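Side-chain contacts in arylsulfatase (Pseudoalteromonas sp. MB47, PDB 7AJ0), which probably removes sulfate groups from the seaweed polysaccharide fucoidan as a calcium-binding, exo-acting sulfatase that assembles into hexamers: residues A196-M199 against E203-T206; N232-I237 against D274-P279. All coordinates share one frame; numbering follows the deposited sequence.

Contact 1 (A196-M199 against E203-T206)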
loop_
_atom_site.group_PDB
_atom_site.type_symbol
_atom_site.label_atom_id
_atom_site.label_comp_id
_atom_site.label_asym_id
_atom_site.label_seq_id
_atom_site.Cartn_x
_atom_site.Cartn_y
_atom_site.Cartn_z
ATOM N N ALA A 196 -14.017 -5.874 -28.915
ATOM C CA ALA A 196 -13.484 -5.870 -30.274
ATOM C C ALA A 196 -12.440 -6.957 -30.495
ATOM O O ALA A 196 -12.319 -7.474 -31.613
ATOM C CB ALA A 196 -12.882 -4.498 -30.593
ATOM N N ASP A 197 -11.669 -7.311 -29.462
ATOM C CA ASP A 197 -10.652 -8.344 -29.623
ATOM C C ASP A 197 -11.248 -9.660 -30.104
ATOM O O ASP A 197 -10.536 -10.474 -30.702
ATOM C CB ASP A 197 -9.905 -8.567 -28.307
ATOM C CG ASP A 197 -10.829 -8.961 -27.172
ATOM O OD1 ASP A 197 -11.974 -8.465 -27.136
ATOM O OD2 ASP A 197 -10.411 -9.764 -26.312
ATOM N N MET A 198 -12.535 -9.885 -29.855
ATOM C CA MET A 198 -13.258 -11.052 -30.345
ATOM C C MET A 198 -14.204 -10.727 -31.489
ATOM O O MET A 198 -14.334 -11.524 -32.418
ATOM C CB MET A 198 -14.048 -11.693 -29.198
ATOM C CG MET A 198 -14.828 -12.937 -29.584
ATOM S SD MET A 198 -16.548 -12.601 -30.018
ATOM C CE MET A 198 -17.245 -12.246 -28.408
ATOM N N MET A 199 -14.844 -9.556 -31.463
ATOM C CA MET A 199 -15.898 -9.256 -32.426
ATOM C C MET A 199 -15.343 -8.870 -33.792
ATOM O O MET A 199 -15.928 -9.230 -34.820
ATOM C CB MET A 199 -16.787 -8.138 -31.880
ATOM C CG MET A 199 -17.687 -8.580 -30.739
ATOM S SD MET A 199 -18.992 -9.694 -31.301
ATOM C CE MET A 199 -20.187 -8.520 -31.935
ATOM N N GLU A 203 -11.686 -14.807 -37.447
ATOM C CA GLU A 203 -11.542 -16.213 -37.077
ATOM C C GLU A 203 -11.991 -16.460 -35.641
ATOM O O GLU A 203 -12.651 -17.466 -35.352
ATOM C CB GLU A 203 -10.092 -16.661 -37.270
ATOM C CG GLU A 203 -9.844 -18.128 -36.939
ATOM C CD GLU A 203 -8.501 -18.631 -37.445
ATOM O OE1 GLU A 203 -7.754 -17.838 -38.057
ATOM O OE2 GLU A 203 -8.194 -19.825 -37.231
ATOM N N LEU A 204 -11.641 -15.556 -34.724
ATOM C CA LEU A 204 -12.027 -15.737 -33.326
ATOM C C LEU A 204 -13.531 -15.577 -33.148
ATOM O O LEU A 204 -14.147 -16.294 -32.351
ATOM C CB LEU A 204 -11.265 -14.744 -32.452
ATOM C CG LEU A 204 -11.159 -15.032 -30.956
ATOM C CD1 LEU A 204 -10.629 -16.429 -30.694
ATOM C CD2 LEU A 204 -10.258 -13.989 -30.299
ATOM N N TYR A 205 -14.143 -14.650 -33.888
ATOM C CA TYR A 205 -15.588 -14.477 -33.802
ATOM C C TYR A 205 -16.324 -15.708 -34.321
ATOM O O TYR A 205 -17.309 -16.151 -33.718
ATOM C CB TYR A 205 -16.020 -13.236 -34.581
ATOM C CG TYR A 205 -17.518 -13.083 -34.661
ATOM C CD1 TYR A 205 -18.236 -12.546 -33.602
ATOM C CD2 TYR A 205 -18.219 -13.490 -35.789
ATOM C CE1 TYR A 205 -19.607 -12.413 -33.664
ATOM C CE2 TYR A 205 -19.593 -13.360 -35.860
ATOM C CZ TYR A 205 -20.281 -12.820 -34.795
ATOM O OH TYR A 205 -21.649 -12.687 -34.861
ATOM N N THR A 206 -15.862 -16.271 -35.439
ATOM C CA THR A 206 -16.506 -17.459 -35.989
ATOM C C THR A 206 -16.529 -18.595 -34.975
ATOM O O THR A 206 -17.515 -19.335 -34.882
ATOM C CB THR A 206 -15.789 -17.901 -37.265
ATOM O OG1 THR A 206 -15.968 -16.910 -38.284
ATOM C CG2 THR A 206 -16.329 -19.238 -37.748
#

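Contact 2 (N232-I237 against D274-P279)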
loop_
_atom_site.group_PDB
_atom_site.type_symbol
_atom_site.label_atom_id
_atom_site.label_comp_id
_atom_site.label_asym_id
_atom_site.label_seq_id
_atom_site.Cartn_x
_atom_site.Cartn_y
_atom_site.Cartn_z
ATOM N N ASN A 232 -30.686 -10.587 -31.628
ATOM C CA ASN A 232 -29.627 -10.452 -32.618
ATOM C C ASN A 232 -29.122 -9.019 -32.732
ATOM O O ASN A 232 -28.313 -8.729 -33.623
ATOM C CB ASN A 232 -30.112 -10.937 -33.991
ATOM C CG ASN A 232 -30.534 -12.393 -33.979
ATOM O OD1 ASN A 232 -31.701 -12.713 -34.208
ATOM N ND2 ASN A 232 -29.583 -13.284 -33.716
ATOM N N SER A 233 -29.571 -8.118 -31.861
ATOM C CA SER A 233 -29.163 -6.724 -31.941
ATOM C C SER A 233 -29.413 -6.049 -30.602
ATOM O O SER A 233 -30.148 -6.563 -29.754
ATOM C CB SER A 233 -29.918 -5.987 -33.050
ATOM O OG SER A 233 -31.291 -5.873 -32.718
ATOM N N ILE A 234 -28.788 -4.881 -30.430
ATOM C CA ILE A 234 -29.022 -4.080 -29.232
ATOM C C ILE A 234 -30.492 -3.693 -29.132
ATOM O O ILE A 234 -31.065 -3.642 -28.038
ATOM C CB ILE A 234 -28.113 -2.837 -29.231
ATOM C CG1 ILE A 234 -26.679 -3.217 -28.851
ATOM C CG2 ILE A 234 -28.658 -1.773 -28.281
ATOM C CD1 ILE A 234 -25.850 -3.739 -30.005
ATOM N N GLU A 235 -31.125 -3.404 -30.271
ATOM C CA GLU A 235 -32.544 -3.070 -30.255
ATOM C C GLU A 235 -33.365 -4.211 -29.666
ATOM O O GLU A 235 -34.256 -3.982 -28.839
ATOM C CB GLU A 235 -33.024 -2.735 -31.668
ATOM C CG GLU A 235 -34.495 -2.339 -31.752
ATOM C CD GLU A 235 -34.954 -2.070 -33.176
ATOM O OE1 GLU A 235 -34.090 -1.955 -34.072
ATOM O OE2 GLU A 235 -36.180 -1.974 -33.399
ATOM N N ASP A 236 -33.073 -5.448 -30.077
ATOM C CA ASP A 236 -33.797 -6.598 -29.544
ATOM C C ASP A 236 -33.604 -6.718 -28.038
ATOM O O ASP A 236 -34.577 -6.806 -27.280
ATOM C CB ASP A 236 -33.335 -7.881 -30.237
ATOM C CG ASP A 236 -33.659 -7.899 -31.717
ATOM O OD1 ASP A 236 -34.646 -7.248 -32.121
ATOM O OD2 ASP A 236 -32.925 -8.569 -32.475
ATOM N N ILE A 237 -32.348 -6.726 -27.584
ATOM C CA ILE A 237 -32.083 -6.964 -26.172
ATOM C C ILE A 237 -32.535 -5.796 -25.306
ATOM O O ILE A 237 -32.711 -5.963 -24.095
ATOM C CB ILE A 237 -30.588 -7.256 -25.941
ATOM C CG1 ILE A 237 -30.400 -7.996 -24.613
ATOM C CG2 ILE A 237 -29.772 -5.968 -25.941
ATOM C CD1 ILE A 237 -29.016 -8.564 -24.417
ATOM N N ASP A 274 -24.267 -6.141 -19.870
ATOM C CA ASP A 274 -24.265 -4.710 -20.152
ATOM C C ASP A 274 -25.705 -4.212 -20.207
ATOM O O ASP A 274 -26.530 -4.770 -20.931
ATOM C CB ASP A 274 -23.543 -4.437 -21.471
ATOM C CG ASP A 274 -22.140 -5.016 -21.492
ATOM O OD1 ASP A 274 -21.332 -4.639 -20.615
ATOM O OD2 ASP A 274 -21.853 -5.863 -22.366
ATOM N N ASN A 275 -26.005 -3.166 -19.440
ATOM C CA ASN A 275 -27.375 -2.691 -19.312
ATOM C C ASN A 275 -27.807 -1.929 -20.556
ATOM O O ASN A 275 -27.128 -0.996 -20.993
ATOM C CB ASN A 275 -27.521 -1.799 -18.080
ATOM C CG ASN A 275 -27.701 -2.593 -16.812
ATOM O OD1 ASN A 275 -28.770 -3.153 -16.567
ATOM N ND2 ASN A 275 -26.658 -2.651 -15.994
ATOM N N TYR A 276 -28.948 -2.327 -21.118
ATOM C CA TYR A 276 -29.550 -1.658 -22.270
ATOM C C TYR A 276 -31.039 -1.494 -22.000
ATOM O O TYR A 276 -31.847 -2.368 -22.341
ATOM C CB TYR A 276 -29.289 -2.435 -23.557
ATOM C CG TYR A 276 -27.912 -2.180 -24.112
ATOM C CD1 TYR A 276 -27.680 -1.117 -24.972
ATOM C CD2 TYR A 276 -26.839 -2.986 -23.761
ATOM C CE1 TYR A 276 -26.423 -0.870 -25.476
ATOM C CE2 TYR A 276 -25.575 -2.746 -24.259
ATOM C CZ TYR A 276 -25.373 -1.686 -25.116
ATOM O OH TYR A 276 -24.117 -1.442 -25.616
ATOM N N PRO A 277 -31.436 -0.387 -21.375
ATOM C CA PRO A 277 -32.860 -0.169 -21.099
ATOM C C PRO A 277 -33.655 0.039 -22.378
ATOM O O PRO A 277 -33.110 0.295 -23.454
ATOM C CB PRO A 277 -32.873 1.100 -20.233
ATOM C CG PRO A 277 -31.474 1.252 -19.731
ATOM C CD PRO A 277 -30.592 0.677 -20.798
ATOM N N ALA A 278 -34.973 -0.073 -22.244
ATOM C CA ALA A 278 -35.846 0.190 -23.377
ATOM C C ALA A 278 -35.679 1.640 -23.827
ATOM O O ALA A 278 -35.369 2.518 -23.015
ATOM C CB ALA A 278 -37.300 -0.085 -23.007
ATOM N N PRO A 279 -35.863 1.916 -25.124
ATOM C CA PRO A 279 -35.728 3.305 -25.606
ATOM C C PRO A 279 -36.517 4.324 -24.804
ATOM O O PRO A 279 -36.052 5.456 -24.623
ATOM C CB PRO A 279 -36.234 3.210 -27.054
ATOM C CG PRO A 279 -35.907 1.810 -27.466
ATOM C CD PRO A 279 -36.080 0.960 -26.228
HETATM O O HOH W 1 -31.252 -5.193 -22.116
#

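Contact 1 (A196-M199 against E203-T206)
Tyr205 meets two methionine sulfurs, those of Met198 and Met199, where helices 196-199 and 202-208, two short consecutive helices joined by a tight turn, fold against each other. Both pairs are Met-aromatic contacts, with the side chains crossing obliquely. Met198 SD sits at the ring edge near its plane, 4.0 Å from Tyr205 CD1. Met199 SD comes in at a slant, 4.7 Å from the centre of the Tyr205 ring and close to both CD1 and CE1. The bends at chi2 and chi3 in each methionine bring these sulfurs to the same rim, a fit that an unbranched, flexible thioether makes easily. A chi1 of 174° swings the Tyr205 ring away from its own backbone N and beside the two sulfurs.

The tight part lies at two carbonyl oxygens: Tyr205 CB is 3.2 Å from Met198 O, and Leu204 CD2 is 3.5 Å from Asp197 O. On this buried side Met198 CG makes a looser touch with Leu204 CG at 4.4 Å. The second subunit packs here, its Trp487 on Met198 and its Leu435 on Leu204, and its Tyr437 hydrogen-bonds Asp197 OD2. The other side is looser: Met199 and Tyr205 are partly exposed, and Tyr205 also touches Arg212. Replacing Tyr205 with an alanine would probably leave both sulfurs without their aromatic partner and open a gap beside the two methionines. With apolar and sulfur groups meeting, residues 196-199 are held against 203-206 by dispersion and sulfur-aromatic attraction rather than by directional polar bonds.

Contact 2 (N232-I237 against D274-P279)
Ile234 lies over one face of the Tyr276 ring, bringing the first turn of helix 234-238 against the loop that follows strand 262-267 in this alkaline-phosphatase-like sulfatase fold. The helix begins with an N-cap: Ser233 OG accepts from Asp236 N at 3.2 Å, a role suited to a short hydroxyl side chain that can turn back to a backbone N-H of the first turn. Asp236 answers with its own carboxylate, whose OD2 takes the N-H of Asn232 through its anti lone pair, tying the residue before the cap to the helix.

Tyr276 can be followed outward. Its CB is 4.3 Å from Ile237 CG2, a light touch of a buried aliphatic branch. Because CG stands anti to the carbonyl carbon (chi1 -80°), the ring is turned with one face to Ile234. There CD1 meets Ile234 CG2 at 3.5 Å. The next atom, CE1, touches the same methyl and also Ile234 CG1, which sits 4.1 Å above the ring plane, offset toward the rim. A beta-branched isoleucine suits the place, since CG2 spans CD1 and CE1 while CG1 joins it at CE1. Farther out the contact thins: Tyr276 CZ is 4.2 Å from Ile234 CG1, and at the tip OH is 4.5 Å from that same CG1. The ring also makes a cation-pi contact with Arg193 of the third subunit, so one aromatic group serves both the intrachain packing and the subunit interface.

The backbones are linked where the side chains leave off. A single water donates to Ile237 O at 2.6 Å and to Tyr276 O at 2.9 Å, bridging the two carbonyl oxygens.

In the fold
Following the chain from the N terminus, contact 1 comes first and closes a very short loop, with three residues between its segments. The chain then runs through the antiparallel strands 215-220 and 226-230 before contact 2 opens at residue 232. Contact 2 closes a longer excursion of 36 residues, which takes in helix 240-258 and the central strand 262-267. The two are thus in series, neither nesting nor crossing. The centres of contact 1 and contact 2 lie about 21 Å apart. Contact 1 stands at the periphery between subunits, whereas contact 2 ties the helix that follows strand 226-230 to the loop before helix 290-311. Both reach the third subunit.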